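Local coordinates for ribosome-associated protein Y (PSrp-1) (Clostridium acetobutylicum, PDB 3KA5), which is probably required, as a long-form hibernation-promoting factor, for pairing active 70S ribosomes into translationally inactive 100S dimers in stationary phase, at residues E17-M22 and G49-I54; F29-N34 and V40-K45. All blocks are in the same frame, centred on the assembly; numbering follows the deposited sequence.

Both contacts belong to the C-terminal domain of the protein and reach the same antiparallel sheet, but they hold it in different ways. Both are buried. Contact 2 lies at the centre of the chain and joins two neighbouring strands through backbone hydrogen bonds and side-chain packing on both faces. Contact 1, smaller, further from the centre and with a partly exposed Tyr51, sets helix 15-25 against strand 51-55, an outer strand within this chain; its two segments meet through two methyl groups on the Tyr51 ring. Probable backbone hydrogen bonds between strands 39-45 and 51-55 tie the two together, backed by Leu53 packing on Val43. Along the chain, contact 2 is nested within the loop that contact 1 closes, and both touch the second subunit.

Contact 1 of 2, residues E17-M22 and G49-I54; sequences EAVLEM and GNYGLI
With CG1 of Val19 anti to the backbone N and Tyr51 CG anti to its own carbonyl carbon (chi1 -69°), the valine methyl comes down over one face of the tyrosine. Val19 CG1 sits 3.5 Å from the centroid of the Tyr51 ring and only 4° off the ring normal, a centred CH-pi contact in which all six ring carbons lie at similar range. Selenomethionine Met22, one helical turn further on, has an extended chain that bends at its end and turns its terminal methyl to the same ring. There Met22 CE approaches Tyr51 CD1 obliquely at 3.6 Å. The pair of methyls packs helix 15-25 onto strand 51-55, an outermost strand of the chain's three-stranded antiparallel sheet, in the Sigma 54 modulation/S30EA C-terminal domain. Tyr51 also touches Glu23 of the helix, whereas Met22 reaches across to Phe30 on strand 29-34. Along the edge not taken by strand 39-45, strand 51-55 pairs in parallel with a strand of the second subunit, continuing the sheet across the dimer interface, and Ile2 of that second subunit packs on Val19.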
loop_
_atom_site.group_PDB
_atom_site.type_symbol
_atom_site.label_atom_id
_atom_site.label_comp_id
_atom_site.label_asym_id
_atom_site.label_seq_id
_atom_site.Cartn_x
_atom_site.Cartn_y
_atom_site.Cartn_z
ATOM N N GLU B 17 6.143 -7.003 -12.578
ATOM C CA GLU B 17 7.278 -6.097 -12.510
ATOM C C GLU B 17 7.335 -5.469 -11.122
ATOM O O GLU B 17 8.417 -5.206 -10.604
ATOM C CB GLU B 17 7.171 -4.984 -13.557
ATOM C CG GLU B 17 8.437 -4.130 -13.625
ATOM C CD GLU B 17 8.305 -2.945 -14.562
ATOM O OE1 GLU B 17 7.593 -3.066 -15.575
ATOM O OE2 GLU B 17 8.931 -1.895 -14.288
ATOM N N ALA B 18 6.171 -5.224 -10.521
ATOM C CA ALA B 18 6.136 -4.630 -9.189
ATOM C C ALA B 18 6.746 -5.574 -8.155
ATOM O O ALA B 18 7.473 -5.139 -7.258
ATOM C CB ALA B 18 4.691 -4.276 -8.795
ATOM N N VAL B 19 6.443 -6.866 -8.261
ATOM C CA VAL B 19 7.003 -7.828 -7.315
ATOM C C VAL B 19 8.517 -7.884 -7.465
ATOM O O VAL B 19 9.252 -7.946 -6.477
ATOM C CB VAL B 19 6.427 -9.248 -7.530
ATOM C CG1 VAL B 19 7.189 -10.255 -6.686
ATOM C CG2 VAL B 19 4.961 -9.266 -7.160
ATOM N N LEU B 20 8.984 -7.863 -8.708
ATOM C CA LEU B 20 10.418 -7.897 -8.983
ATOM C C LEU B 20 11.090 -6.655 -8.396
ATOM O O LEU B 20 12.118 -6.751 -7.724
ATOM C CB LEU B 20 10.644 -7.967 -10.498
ATOM C CG LEU B 20 12.068 -7.960 -11.060
ATOM C CD1 LEU B 20 12.913 -9.043 -10.403
ATOM C CD2 LEU B 20 11.991 -8.174 -12.576
ATOM N N GLU B 21 10.498 -5.492 -8.655
ATOM C CA GLU B 21 11.021 -4.223 -8.146
ATOM C C GLU B 21 11.064 -4.214 -6.629
ATOM O O GLU B 21 12.035 -3.748 -6.020
ATOM C CB GLU B 21 10.146 -3.060 -8.618
ATOM C CG GLU B 21 10.391 -2.634 -10.043
ATOM C CD GLU B 21 11.797 -2.119 -10.245
ATOM O OE1 GLU B 21 12.233 -1.257 -9.455
ATOM O OE2 GLU B 21 12.466 -2.571 -11.189
HETATM N N MSE B 22 10.003 -4.717 -6.007
HETATM C CA MSE B 22 9.965 -4.743 -4.555
HETATM C C MSE B 22 11.145 -5.534 -4.023
HETATM O O MSE B 22 11.797 -5.119 -3.067
HETATM C CB MSE B 22 8.656 -5.358 -4.052
HETATM C CG MSE B 22 8.600 -5.499 -2.542
HETATM SE SE MSE B 22 6.907 -6.282 -2.006
HETATM C CE MSE B 22 6.993 -7.904 -3.025
ATOM N N GLY B 49 5.390 -17.670 1.509
ATOM C CA GLY B 49 6.193 -17.863 0.318
ATOM C C GLY B 49 5.648 -17.098 -0.871
ATOM O O GLY B 49 6.405 -16.622 -1.717
ATOM N N ASN B 50 4.327 -16.978 -0.940
ATOM C CA ASN B 50 3.695 -16.268 -2.039
ATOM C C ASN B 50 3.719 -14.758 -1.829
ATOM O O ASN B 50 4.197 -14.254 -0.813
ATOM C CB ASN B 50 2.245 -16.729 -2.216
ATOM C CG ASN B 50 2.138 -18.164 -2.701
ATOM O OD1 ASN B 50 2.656 -18.518 -3.762
ATOM N ND2 ASN B 50 1.455 -18.998 -1.927
ATOM N N TYR B 51 3.196 -14.047 -2.813
ATOM C CA TYR B 51 3.128 -12.596 -2.767
ATOM C C TYR B 51 1.660 -12.225 -2.814
ATOM O O TYR B 51 0.850 -12.965 -3.369
ATOM C CB TYR B 51 3.847 -11.999 -3.980
ATOM C CG TYR B 51 5.346 -12.195 -3.965
ATOM C CD1 TYR B 51 6.159 -11.417 -3.144
ATOM C CD2 TYR B 51 5.949 -13.176 -4.751
ATOM C CE1 TYR B 51 7.539 -11.611 -3.107
ATOM C CE2 TYR B 51 7.328 -13.376 -4.719
ATOM C CZ TYR B 51 8.115 -12.591 -3.895
ATOM O OH TYR B 51 9.477 -12.785 -3.850
ATOM N N GLY B 52 1.322 -11.085 -2.225
ATOM C CA GLY B 52 -0.053 -10.638 -2.244
ATOM C C GLY B 52 -0.168 -9.353 -3.038
ATOM O O GLY B 52 0.785 -8.576 -3.128
ATOM N N LEU B 53 -1.341 -9.144 -3.621
ATOM C CA LEU B 53 -1.631 -7.958 -4.406
ATOM C C LEU B 53 -2.933 -7.380 -3.869
ATOM O O LEU B 53 -3.957 -8.050 -3.880
ATOM C CB LEU B 53 -1.812 -8.327 -5.877
ATOM C CG LEU B 53 -2.233 -7.192 -6.811
ATOM C CD1 LEU B 53 -1.084 -6.226 -7.003
ATOM C CD2 LEU B 53 -2.654 -7.769 -8.147
ATOM N N ILE B 54 -2.884 -6.147 -3.384
ATOM C CA ILE B 54 -4.070 -5.487 -2.850
ATOM C C ILE B 54 -4.622 -4.549 -3.919
ATOM O O ILE B 54 -3.892 -3.710 -4.464
ATOM C CB ILE B 54 -3.725 -4.684 -1.574
ATOM C CG1 ILE B 54 -3.067 -5.615 -0.549
ATOM C CG2 ILE B 54 -4.985 -4.048 -0.993
ATOM C CD1 ILE B 54 -2.504 -4.908 0.669
#

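Contact 2 of 2, residues F29-N34 and V40-K45; sequences FFVFQN and VNVVYK
Phe30 and Val43 form one of the hydrogen-bonded pairs of an antiparallel beta hairpin, strands 29-34 and 39-45, at the middle of the domain. Phe30 N donates to Val43 O at 2.8 Å, and Asn41 N to Phe32 O in a straighter bond (171° at the hydrogen); each pair also has the reciprocal bond. On the face carrying Phe30, Phe32, Asn41 and Val43, the two phenylalanines take different rotamers. Phe30 has CG anti to its N (chi1 -171°), and its ring leads away from strand 39-45 toward Met22 and Leu25 of helix 15-25, leaving CB to meet Val43 CG2 at 3.7 Å. Phe32 instead places CG between N and the carbonyl carbon (chi1 71°), which turns the ring across strand 39-45. Its CE2 atom then lies 3.6 Å from Asn41 CB, with the ring nearly perpendicular to the asparagine amide, and also touches Val43 CG1. Ala18 of the helix and Leu53 of strand 51-55 pack against this ring as well. On the opposite face, Phe29, Val31 and Val42 meet the second subunit: Phe29 stacks on Phe29 of that subunit, and Val31 and Val42 pack on Val42 and Val31 of the second subunit. Within the hairpin, Val31 CG1 meets Val40 CG1 at 3.7 Å, while Val31 CG2 lies 4.1 Å from Val42 CG2.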
loop_
_atom_site.group_PDB
_atom_site.type_symbol
_atom_site.label_atom_id
_atom_site.label_comp_id
_atom_site.label_asym_id
_atom_site.label_seq_id
_atom_site.Cartn_x
_atom_site.Cartn_y
_atom_site.Cartn_z
ATOM N N PHE B 29 6.750 -4.208 1.073
ATOM C CA PHE B 29 5.517 -3.898 0.368
ATOM C C PHE B 29 5.906 -2.849 -0.662
ATOM O O PHE B 29 6.930 -2.190 -0.506
ATOM C CB PHE B 29 4.427 -3.402 1.329
ATOM C CG PHE B 29 4.653 -2.027 1.865
ATOM C CD1 PHE B 29 4.244 -0.909 1.146
ATOM C CD2 PHE B 29 5.246 -1.848 3.105
ATOM C CE1 PHE B 29 4.420 0.377 1.665
ATOM C CE2 PHE B 29 5.427 -0.567 3.632
ATOM C CZ PHE B 29 5.012 0.544 2.909
ATOM N N PHE B 30 5.115 -2.706 -1.715
ATOM C CA PHE B 30 5.467 -1.769 -2.782
ATOM C C PHE B 30 4.194 -1.212 -3.412
ATOM O O PHE B 30 3.337 -1.968 -3.875
ATOM C CB PHE B 30 6.316 -2.534 -3.817
ATOM C CG PHE B 30 6.945 -1.670 -4.880
ATOM C CD1 PHE B 30 8.075 -0.904 -4.603
ATOM C CD2 PHE B 30 6.442 -1.673 -6.173
ATOM C CE1 PHE B 30 8.698 -0.167 -5.612
ATOM C CE2 PHE B 30 7.055 -0.941 -7.181
ATOM C CZ PHE B 30 8.183 -0.189 -6.901
ATOM N N VAL B 31 4.062 0.113 -3.403
ATOM C CA VAL B 31 2.895 0.784 -3.964
ATOM C C VAL B 31 3.186 1.140 -5.414
ATOM O O VAL B 31 4.252 1.673 -5.721
ATOM C CB VAL B 31 2.583 2.090 -3.191
ATOM C CG1 VAL B 31 1.312 2.727 -3.727
ATOM C CG2 VAL B 31 2.458 1.792 -1.702
ATOM N N PHE B 32 2.251 0.853 -6.310
ATOM C CA PHE B 32 2.472 1.161 -7.716
ATOM C C PHE B 32 1.179 1.384 -8.485
ATOM O O PHE B 32 0.097 0.995 -8.044
ATOM C CB PHE B 32 3.267 0.030 -8.382
ATOM C CG PHE B 32 2.477 -1.244 -8.576
ATOM C CD1 PHE B 32 2.091 -1.647 -9.845
ATOM C CD2 PHE B 32 2.129 -2.040 -7.485
ATOM C CE1 PHE B 32 1.361 -2.824 -10.035
ATOM C CE2 PHE B 32 1.400 -3.220 -7.663
ATOM C CZ PHE B 32 1.018 -3.612 -8.941
ATOM N N GLN B 33 1.307 2.024 -9.638
ATOM C CA GLN B 33 0.169 2.280 -10.508
ATOM C C GLN B 33 0.115 1.066 -11.425
ATOM O O GLN B 33 1.027 0.859 -12.218
ATOM C CB GLN B 33 0.423 3.546 -11.329
ATOM C CG GLN B 33 -0.610 3.828 -12.400
ATOM C CD GLN B 33 -1.861 4.466 -11.846
ATOM O OE1 GLN B 33 -2.563 3.876 -11.027
ATOM N NE2 GLN B 33 -2.147 5.685 -12.291
ATOM N N ASN B 34 -0.930 0.252 -11.298
ATOM C CA ASN B 34 -1.065 -0.942 -12.127
ATOM C C ASN B 34 -1.408 -0.519 -13.551
ATOM O O ASN B 34 -2.443 0.101 -13.783
ATOM C CB ASN B 34 -2.173 -1.848 -11.577
ATOM C CG ASN B 34 -2.182 -3.217 -12.230
ATOM O OD1 ASN B 34 -2.030 -3.334 -13.442
ATOM N ND2 ASN B 34 -2.370 -4.260 -11.427
ATOM N N VAL B 40 -4.069 2.330 -8.527
ATOM C CA VAL B 40 -2.990 2.093 -7.584
ATOM C C VAL B 40 -3.242 0.766 -6.884
ATOM O O VAL B 40 -4.359 0.475 -6.449
ATOM C CB VAL B 40 -2.910 3.207 -6.525
ATOM C CG1 VAL B 40 -1.944 2.812 -5.428
ATOM C CG2 VAL B 40 -2.458 4.504 -7.170
ATOM N N ASN B 41 -2.193 -0.038 -6.796
ATOM C CA ASN B 41 -2.243 -1.342 -6.150
ATOM C C ASN B 41 -1.046 -1.423 -5.210
ATOM O O ASN B 41 -0.138 -0.590 -5.273
ATOM C CB ASN B 41 -2.107 -2.468 -7.176
ATOM C CG ASN B 41 -3.360 -2.683 -8.010
ATOM O OD1 ASN B 41 -4.359 -1.967 -7.889
ATOM N ND2 ASN B 41 -3.308 -3.688 -8.870
ATOM N N VAL B 42 -1.036 -2.437 -4.356
ATOM C CA VAL B 42 0.064 -2.639 -3.427
ATOM C C VAL B 42 0.422 -4.120 -3.381
ATOM O O VAL B 42 -0.441 -4.962 -3.133
ATOM C CB VAL B 42 -0.317 -2.183 -1.998
ATOM C CG1 VAL B 42 0.875 -2.343 -1.061
ATOM C CG2 VAL B 42 -0.783 -0.723 -2.023
ATOM N N VAL B 43 1.681 -4.445 -3.654
ATOM C CA VAL B 43 2.112 -5.832 -3.577
ATOM C C VAL B 43 2.898 -5.948 -2.285
ATOM O O VAL B 43 3.458 -4.964 -1.799
ATOM C CB VAL B 43 3.004 -6.270 -4.779
ATOM C CG1 VAL B 43 2.150 -6.461 -6.016
ATOM C CG2 VAL B 43 4.085 -5.243 -5.049
ATOM N N TYR B 44 2.919 -7.143 -1.713
ATOM C CA TYR B 44 3.635 -7.362 -0.468
ATOM C C TYR B 44 4.019 -8.826 -0.349
ATOM O O TYR B 44 3.482 -9.677 -1.057
ATOM C CB TYR B 44 2.760 -6.933 0.719
ATOM C CG TYR B 44 1.500 -7.757 0.882
ATOM C CD1 TYR B 44 1.469 -8.858 1.736
ATOM C CD2 TYR B 44 0.351 -7.456 0.156
ATOM C CE1 TYR B 44 0.320 -9.642 1.865
ATOM C CE2 TYR B 44 -0.805 -8.238 0.274
ATOM C CZ TYR B 44 -0.809 -9.326 1.128
ATOM O OH TYR B 44 -1.944 -10.105 1.245
ATOM N N LYS B 45 4.965 -9.112 0.534
ATOM C CA LYS B 45 5.413 -10.478 0.740
ATOM C C LYS B 45 4.716 -11.020 1.980
ATOM O O LYS B 45 4.728 -10.384 3.030
ATOM C CB LYS B 45 6.931 -10.512 0.930
ATOM C CG LYS B 45 7.526 -11.907 0.866
ATOM C CD LYS B 45 9.028 -11.860 0.651
ATOM C CE LYS B 45 9.561 -13.239 0.315
ATOM N NZ LYS B 45 11.010 -13.204 -0.022
#